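Local coordinates for protease Do-like 2, chloroplastic (Arabidopsis thaliana, PDB 4FLN), which is a chloroplast serine protease that performs the primary cleavage of the photodamaged D1 protein of photosystem II, at residues Ala78-Asp83 and Lys135-Leu140; Gln149-Val154 and Val166-Val171. One frame throughout, in Å; residues are numbered along the deposited sequence.

Interaction 1 of 2, residues Ala78-Asp83 and Lys135-Leu140; sequences AFMIGD and KGAEPL
Met80, near the end of strand 72-82, makes the largest single contribution to this contact, and the loop 135-140 runs across the strand at roughly a right angle to it. Its CB sits against the pyrrolidine ring of Pro139, Met80 CB to Pro139 CB 3.8 Å. From there CG is anti to the carbonyl carbon and beside the backbone N (chi1 -54°), and the chain then runs fully extended, so the sulphur is carried along the loop to Ala137. Met80 SD lies 3.4 Å from Ala137 CB, and Met80 CE follows at 3.9 Å from the same methyl. Phe133 and Trp134, just upstream in the loop, also touch the Met80 side chain.

The same residue holds the loop through its backbone. Leu140 N donates to Met80 O at 2.8 Å in an almost straight bond (175° at the hydrogen), although the donor rides 27° above the carbonyl plane. Next to it Pro139 CB leans on the strand's backbone, 3.4 Å from Gly82 N. Past the hydrogen bond, Leu140 sends its CD2 methyl to Phe79, 3.8 Å from the ring atom CD2, the two side chains crossing at about a right angle.

Phe79 also packs on Pro203, Cys211 and Val214, and Leu140 on Phe205, so this end of the contact is buried against the second barrel. The arrangement belongs to the chymotrypsin-like double-barrel fold: the segment joining the two six-stranded barrels is laid over a strand of the first as it crosses to the second.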
loop_
_atom_site.group_PDB
_atom_site.type_symbol
_atom_site.label_atom_id
_atom_site.label_comp_id
_atom_site.label_asym_id
_atom_site.label_seq_id
_atom_site.Cartn_x
_atom_site.Cartn_y
_atom_site.Cartn_z
ATOM N N ALA B 78 -38.083 0.585 0.742
ATOM C CA ALA B 78 -39.182 -0.326 1.026
ATOM C C ALA B 78 -40.328 -0.056 0.052
ATOM O O ALA B 78 -40.312 0.946 -0.665
ATOM C CB ALA B 78 -39.638 -0.183 2.471
ATOM N N PHE B 79 -41.307 -0.954 0.004
ATOM C CA PHE B 79 -42.450 -0.753 -0.879
ATOM C C PHE B 79 -43.719 -1.385 -0.340
ATOM O O PHE B 79 -43.672 -2.306 0.468
ATOM C CB PHE B 79 -42.153 -1.281 -2.285
ATOM C CG PHE B 79 -41.742 -2.725 -2.320
ATOM C CD1 PHE B 79 -40.426 -3.093 -2.077
ATOM C CD2 PHE B 79 -42.663 -3.715 -2.621
ATOM C CE1 PHE B 79 -40.043 -4.425 -2.121
ATOM C CE2 PHE B 79 -42.282 -5.050 -2.667
ATOM C CZ PHE B 79 -40.975 -5.401 -2.415
ATOM N N MET B 80 -44.855 -0.888 -0.814
ATOM C CA MET B 80 -46.152 -1.370 -0.369
ATOM C C MET B 80 -46.506 -2.682 -1.053
ATOM O O MET B 80 -46.617 -2.746 -2.278
ATOM C CB MET B 80 -47.223 -0.326 -0.686
ATOM C CG MET B 80 -46.915 1.054 -0.131
ATOM S SD MET B 80 -48.070 2.307 -0.705
ATOM C CE MET B 80 -47.414 3.774 0.087
ATOM N N ILE B 81 -46.668 -3.728 -0.248
ATOM C CA ILE B 81 -47.047 -5.044 -0.749
ATOM C C ILE B 81 -48.527 -5.347 -0.589
ATOM O O ILE B 81 -48.980 -6.433 -0.937
ATOM C CB ILE B 81 -46.256 -6.145 -0.064
ATOM C CG1 ILE B 81 -46.438 -6.059 1.450
ATOM C CG2 ILE B 81 -44.794 -6.027 -0.425
ATOM C CD1 ILE B 81 -45.611 -7.065 2.195
ATOM N N GLY B 82 -49.276 -4.387 -0.062
ATOM C CA GLY B 82 -50.690 -4.597 0.196
ATOM C C GLY B 82 -50.998 -4.719 1.674
ATOM O O GLY B 82 -50.089 -4.774 2.506
ATOM N N ASP B 83 -52.287 -4.770 1.997
ATOM C CA ASP B 83 -52.744 -4.605 3.371
ATOM C C ASP B 83 -52.208 -3.287 3.895
ATOM O O ASP B 83 -52.168 -2.288 3.170
ATOM C CB ASP B 83 -52.257 -5.747 4.264
ATOM C CG ASP B 83 -53.088 -7.000 4.115
ATOM O OD1 ASP B 83 -53.512 -7.308 2.977
ATOM O OD2 ASP B 83 -53.324 -7.676 5.140
ATOM N N LYS B 135 -53.161 6.961 2.534
ATOM C CA LYS B 135 -54.175 7.558 1.665
ATOM C C LYS B 135 -53.797 7.463 0.181
ATOM O O LYS B 135 -52.707 7.875 -0.226
ATOM C CB LYS B 135 -54.442 9.006 2.059
ATOM N N GLY B 136 -54.710 6.914 -0.618
ATOM C CA GLY B 136 -54.543 6.846 -2.059
ATOM C C GLY B 136 -53.373 5.989 -2.497
ATOM O O GLY B 136 -52.866 6.137 -3.610
ATOM N N ALA B 137 -52.944 5.088 -1.619
ATOM C CA ALA B 137 -51.821 4.208 -1.920
ATOM C C ALA B 137 -52.258 3.056 -2.815
ATOM O O ALA B 137 -53.287 2.427 -2.573
ATOM C CB ALA B 137 -51.202 3.686 -0.638
ATOM N N GLU B 138 -51.468 2.790 -3.851
ATOM C CA GLU B 138 -51.748 1.706 -4.789
ATOM C C GLU B 138 -50.585 0.719 -4.795
ATOM O O GLU B 138 -49.653 0.851 -5.595
ATOM C CB GLU B 138 -51.992 2.253 -6.184
ATOM N N PRO B 139 -50.649 -0.278 -3.899
ATOM C CA PRO B 139 -49.594 -1.252 -3.589
ATOM C C PRO B 139 -49.230 -2.177 -4.752
ATOM O O PRO B 139 -49.932 -2.238 -5.761
ATOM C CB PRO B 139 -50.186 -2.055 -2.425
ATOM C CG PRO B 139 -51.657 -1.886 -2.554
ATOM C CD PRO B 139 -51.852 -0.499 -3.079
ATOM N N LEU B 140 -48.107 -2.873 -4.599
ATOM C CA LEU B 140 -47.565 -3.744 -5.632
ATOM C C LEU B 140 -48.020 -5.189 -5.467
ATOM O O LEU B 140 -48.226 -5.663 -4.351
ATOM C CB LEU B 140 -46.037 -3.680 -5.614
ATOM C CG LEU B 140 -45.315 -2.588 -6.417
ATOM C CD1 LEU B 140 -46.264 -1.555 -7.031
ATOM C CD2 LEU B 140 -44.257 -1.921 -5.554
#

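Interaction 2 of 2, residues Gln149-Val154 and Val166-Val171; sequences QDSVTV and VTKGVV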
loop_
_atom_site.group_PDB
_atom_site.type_symbol
_atom_site.label_atom_id
_atom_site.label_comp_id
_atom_site.label_asym_id
_atom_site.label_seq_id
_atom_site.Cartn_x
_atom_site.Cartn_y
_atom_site.Cartn_z
ATOM N N GLN B 149 -32.847 -13.749 -18.868
ATOM C CA GLN B 149 -32.944 -12.751 -19.931
ATOM C C GLN B 149 -34.207 -11.912 -19.851
ATOM O O GLN B 149 -34.361 -10.945 -20.580
ATOM C CB GLN B 149 -32.808 -13.396 -21.307
ATOM C CG GLN B 149 -32.652 -12.393 -22.429
ATOM C CD GLN B 149 -32.035 -13.005 -23.662
ATOM O OE1 GLN B 149 -31.824 -14.218 -23.728
ATOM N NE2 GLN B 149 -31.731 -12.169 -24.644
ATOM N N ASP B 150 -35.113 -12.272 -18.952
ATOM C CA ASP B 150 -36.263 -11.421 -18.680
ATOM C C ASP B 150 -35.785 -10.027 -18.269
ATOM O O ASP B 150 -34.831 -9.872 -17.499
ATOM C CB ASP B 150 -37.136 -12.028 -17.580
ATOM C CG ASP B 150 -38.166 -13.010 -18.119
ATOM O OD1 ASP B 150 -37.943 -13.583 -19.207
ATOM O OD2 ASP B 150 -39.208 -13.201 -17.451
ATOM N N SER B 151 -36.438 -9.008 -18.800
ATOM C CA SER B 151 -36.095 -7.641 -18.459
ATOM C C SER B 151 -36.438 -7.379 -16.995
ATOM O O SER B 151 -37.492 -7.800 -16.523
ATOM C CB SER B 151 -36.867 -6.681 -19.364
ATOM O OG SER B 151 -36.498 -5.343 -19.107
ATOM N N VAL B 152 -35.547 -6.700 -16.274
ATOM C CA VAL B 152 -35.829 -6.305 -14.894
ATOM C C VAL B 152 -35.495 -4.833 -14.660
ATOM O O VAL B 152 -34.544 -4.307 -15.233
ATOM C CB VAL B 152 -35.025 -7.138 -13.876
ATOM C CG1 VAL B 152 -35.579 -6.929 -12.466
ATOM C CG2 VAL B 152 -35.080 -8.587 -14.226
ATOM N N THR B 153 -36.284 -4.161 -13.832
ATOM C CA THR B 153 -35.876 -2.853 -13.337
ATOM C C THR B 153 -35.966 -2.848 -11.820
ATOM O O THR B 153 -36.918 -3.378 -11.236
ATOM C CB THR B 153 -36.697 -1.664 -13.918
ATOM O OG1 THR B 153 -37.990 -1.624 -13.311
ATOM C CG2 THR B 153 -36.852 -1.777 -15.415
ATOM N N VAL B 154 -34.951 -2.258 -11.196
ATOM C CA VAL B 154 -34.884 -2.107 -9.755
ATOM C C VAL B 154 -35.182 -0.652 -9.425
ATOM O O VAL B 154 -34.618 0.249 -10.041
ATOM C CB VAL B 154 -33.480 -2.482 -9.262
ATOM C CG1 VAL B 154 -33.191 -1.909 -7.878
ATOM C CG2 VAL B 154 -33.300 -3.986 -9.296
ATOM N N VAL B 166 -33.682 4.396 -10.820
ATOM C CA VAL B 166 -34.118 3.208 -11.554
ATOM C C VAL B 166 -32.952 2.587 -12.325
ATOM O O VAL B 166 -32.142 3.300 -12.913
ATOM C CB VAL B 166 -35.217 3.563 -12.583
ATOM C CG1 VAL B 166 -35.635 2.340 -13.371
ATOM C CG2 VAL B 166 -36.416 4.164 -11.891
ATOM N N THR B 167 -32.857 1.264 -12.324
ATOM C CA THR B 167 -31.898 0.599 -13.200
ATOM C C THR B 167 -32.547 -0.581 -13.903
ATOM O O THR B 167 -33.374 -1.283 -13.331
ATOM C CB THR B 167 -30.566 0.176 -12.487
ATOM O OG1 THR B 167 -30.845 -0.636 -11.343
ATOM C CG2 THR B 167 -29.774 1.395 -12.042
ATOM N N LYS B 168 -32.171 -0.772 -15.158
ATOM C CA LYS B 168 -32.754 -1.807 -16.004
ATOM C C LYS B 168 -31.633 -2.713 -16.517
ATOM O O LYS B 168 -30.505 -2.269 -16.716
ATOM C CB LYS B 168 -33.537 -1.169 -17.158
ATOM C CG LYS B 168 -34.173 -2.145 -18.115
ATOM C CD LYS B 168 -35.105 -1.439 -19.095
ATOM C CE LYS B 168 -35.243 -2.227 -20.399
ATOM N NZ LYS B 168 -36.665 -2.441 -20.818
ATOM N N GLY B 169 -31.960 -3.984 -16.714
ATOM C CA GLY B 169 -31.000 -5.013 -17.073
ATOM C C GLY B 169 -31.792 -6.262 -17.382
ATOM O O GLY B 169 -32.989 -6.174 -17.657
ATOM N N VAL B 170 -31.150 -7.424 -17.364
ATOM C CA VAL B 170 -31.922 -8.660 -17.461
ATOM C C VAL B 170 -31.692 -9.558 -16.247
ATOM O O VAL B 170 -30.797 -9.313 -15.435
ATOM C CB VAL B 170 -31.568 -9.449 -18.747
ATOM C CG1 VAL B 170 -31.863 -8.615 -19.955
ATOM C CG2 VAL B 170 -30.092 -9.881 -18.739
ATOM N N VAL B 171 -32.456 -10.637 -16.155
ATOM C CA VAL B 171 -32.151 -11.610 -15.137
ATOM C C VAL B 171 -30.998 -12.349 -15.753
ATOM O O VAL B 171 -31.165 -12.978 -16.785
ATOM C CB VAL B 171 -33.307 -12.601 -14.942
ATOM C CG1 VAL B 171 -32.813 -13.840 -14.222
ATOM C CG2 VAL B 171 -34.458 -11.950 -14.182
#
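Six backbone hydrogen bonds zip strand 151-156 and the residues just before it to strand 165-178. Val152 with Gly169 and Val154 with Thr167 are hydrogen-bonded pairs, each closed by two bonds, while Ser151-Val170 and Thr153-Lys168 are non-hydrogen-bonded. The two bonds of the first pair differ in approach: Gly169 N comes nearly along the C=O axis of Val152, whereas Val152 N stands 42° out of the plane of the Gly169 carbonyl. Beyond the regular strand, Gln149 N reaches Val171 O at 2.8 Å and Val171 N returns to Asp150 O, also at 2.8 Å, prolonging the ladder.

The well-packed side is the one bearing Val152 and Val154. Val152 holds CG1 anti to its backbone N (chi1 -167°), and the other branch, CG2, meets Val171 CG2 at 3.4 Å, the two valines crossing obliquely. Ala204, Ile191 and Ile212 press on Val152 too. This is the opening antiparallel hairpin of the second chymotrypsin-like barrel, and Val152 and Val154 face into it; the side chain of Val154 is about 7 Å from that of Ser200, the probable nucleophile of the charge relay.

The face bearing Thr153 and Lys168 is more open at its Lys168 end, where the lysine is exposed. Lys168, CG anti to its backbone N, lays its aliphatic part across Thr153, with CB 3.8 Å from Thr153 CG2, and bends at the last torsion so that NZ makes a weak hydrogen bond to Ser151 OG, 3.4 Å away. Lys168 also packs on Val170 of a neighbouring subunit and Thr153 on Gln149 of that subunit, while Val170 here receives Lys168 of a third copy, consistent with repeating contacts around a ring of subunits.

In the fold
Both contacts belong to the serine protease region: interaction 1 sets the inter-barrel loop on a strand of the first barrel, interaction 2 lies within the second. Interaction 1 closes before interaction 2 opens: the loop that crosses strand 72-82 goes on to become strand 151-156, the first strand of the second barrel's hairpin. Their centres are 22 Å apart and their nearest atoms about 9 Å, but Phe205 in strand 203-205 packs on Leu140 of one and Thr153 of the other. His91 and Asp122 of the presumed triad fall between the segments of interaction 1 in sequence, and Ser200 follows interaction 2. Interaction 1 therefore lies where the two barrels meet within one subunit, whereas interaction 2 also meets neighbouring subunits.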